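Local coordinates for uncharacterized peroxidase-related protein (Silicibacter sp., PDB 2PFX) that is uncharacterised but, as a peroxidase-related member of the carboxymuconolactone decarboxylase family, probably acts as an oxidoreductase, at the interface of chains A and B. Residues are numbered along the deposited sequence; one frame, centred on the assembly and turned at random. Chains: chain A/B, Uncharacterized peroxidase-related protein.

The interface of chains A and B. Residues chain A 57, 166-167, 170; chain B 53-54, 57, 170.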
loop_
_atom_site.group_PDB
_atom_site.type_symbol
_atom_site.label_atom_id
_atom_site.label_comp_id
_atom_site.label_asym_id
_atom_site.label_seq_id
_atom_site.Cartn_x
_atom_site.Cartn_y
_atom_site.Cartn_z
HETATM N N MSE A 57 -25.878 -17.917 10.183
HETATM C CA MSE A 57 -25.066 -16.767 10.532
HETATM C C MSE A 57 -25.563 -15.521 9.819
HETATM O O MSE A 57 -25.717 -14.494 10.477
HETATM C CB MSE A 57 -23.605 -17.051 10.182
HETATM C CG MSE A 57 -22.730 -15.857 10.525
HETATM SE SE MSE A 57 -20.862 -16.177 10.423
HETATM C CE MSE A 57 -20.849 -17.351 11.947
ATOM N N GLY A 166 -16.903 -8.046 9.832
ATOM C CA GLY A 166 -16.103 -9.252 9.629
ATOM C C GLY A 166 -16.776 -10.230 8.686
ATOM O O GLY A 166 -16.100 -10.809 7.825
ATOM N N PHE A 167 -18.081 -10.404 8.838
ATOM C CA PHE A 167 -18.819 -11.323 7.965
ATOM C C PHE A 167 -18.656 -10.942 6.504
ATOM O O PHE A 167 -18.403 -11.849 5.715
ATOM C CB PHE A 167 -20.288 -11.375 8.373
ATOM C CG PHE A 167 -21.161 -12.369 7.642
ATOM C CD1 PHE A 167 -21.021 -13.738 7.777
ATOM C CD2 PHE A 167 -22.140 -11.869 6.797
ATOM C CE1 PHE A 167 -21.852 -14.589 7.071
ATOM C CE2 PHE A 167 -22.998 -12.691 6.111
ATOM C CZ PHE A 167 -22.847 -14.053 6.278
HETATM N N MSE A 170 -15.535 -11.914 5.010
HETATM C CA MSE A 170 -15.515 -13.336 4.664
HETATM C C MSE A 170 -16.212 -13.494 3.306
HETATM O O MSE A 170 -15.636 -14.018 2.360
HETATM C CB MSE A 170 -16.186 -14.252 5.670
HETATM C CG MSE A 170 -16.483 -15.677 5.181
HETATM SE SE MSE A 170 -17.267 -16.743 6.600
HETATM C CE MSE A 170 -19.019 -16.042 6.221
ATOM N N ALA B 53 -24.413 -20.008 16.116
ATOM C CA ALA B 53 -24.133 -19.765 14.690
ATOM C C ALA B 53 -22.634 -19.780 14.449
ATOM O O ALA B 53 -22.182 -20.297 13.416
ATOM C CB ALA B 53 -24.777 -18.469 14.253
ATOM N N PHE B 54 -21.886 -19.250 15.421
ATOM C CA PHE B 54 -20.433 -19.211 15.304
ATOM C C PHE B 54 -19.891 -20.633 15.335
ATOM O O PHE B 54 -19.117 -21.041 14.469
ATOM C CB PHE B 54 -19.788 -18.367 16.411
ATOM C CG PHE B 54 -18.266 -18.424 16.375
ATOM C CD1 PHE B 54 -17.570 -17.595 15.502
ATOM C CD2 PHE B 54 -17.558 -19.275 17.200
ATOM C CE1 PHE B 54 -16.194 -17.637 15.455
ATOM C CE2 PHE B 54 -16.174 -19.343 17.143
ATOM C CZ PHE B 54 -15.509 -18.513 16.265
HETATM N N MSE B 57 -20.508 -22.896 12.314
HETATM C CA MSE B 57 -19.683 -22.598 11.154
HETATM C C MSE B 57 -18.235 -23.000 11.418
HETATM O O MSE B 57 -17.632 -23.610 10.545
HETATM C CB MSE B 57 -19.768 -21.119 10.772
HETATM C CG MSE B 57 -18.913 -20.802 9.544
HETATM SE SE MSE B 57 -19.091 -18.973 8.952
HETATM C CE MSE B 57 -20.770 -19.399 8.087
HETATM N N MSE B 170 -12.821 -12.914 8.701
HETATM C CA MSE B 170 -13.868 -12.384 9.580
HETATM C C MSE B 170 -13.360 -12.410 11.018
HETATM O O MSE B 170 -13.342 -11.389 11.691
HETATM C CB MSE B 170 -15.185 -13.131 9.485
HETATM C CG MSE B 170 -16.139 -13.053 10.668
HETATM SE SE MSE B 170 -17.765 -14.059 10.398
HETATM C CE MSE B 170 -16.880 -15.720 10.782
#
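The selenium of A:Met57 lies among chain B selenomethionines at a two-fold symmetric helix interface. SE of A:Met57 is 3.6 Å from SE of B:Met57, its symmetry twin. The two side chains cross at about a right angle. SE of A:Met57 also lies 3.8 Å from SE of B:Met170, and here the two side chains meet tip to tip. The twin contact joins A:Met170 SE and B:Met57 SE at 3.7 Å. Four selenomethionines, two from each chain, thus form one apolar cluster. Selenium stands here for the sulfur of methionine.

Helices 48-63 and 155-178 of both chains supply the cluster. The side chain of A:Met57 runs out extended from its helix, with CG anti to the backbone N (chi1 179°). It bends at the last torsion (chi3 -69°), which turns the methyl toward helix 48-63 of chain B. There CE of A:Met57 rests 3.6 Å from the carbonyl O of B:Ala53. The same CE is 3.9 Å from CA of B:Phe54, so at B:Phe54 it meets the backbone and not the ring.

B:Met170 reaches over a turn of helix 155-178 of chain A. The small A:Gly166 allows close backbone approach: its CA is 3.8 Å from CA of B:Met170. Further along, the side chain runs straight out to SE and then turns at chi3 (78°), passing A:Phe167 at a slant.

Selenium and carbon contacts make up this patch. The deposited assembly is a hexamer, and this pairing may be part of the native oligomer, although the structure alone does not prove it. SE of B:Met170 sits 3.8 Å from CA of A:Phe167, with the ring atom CD1 of A:Phe167 slightly farther off.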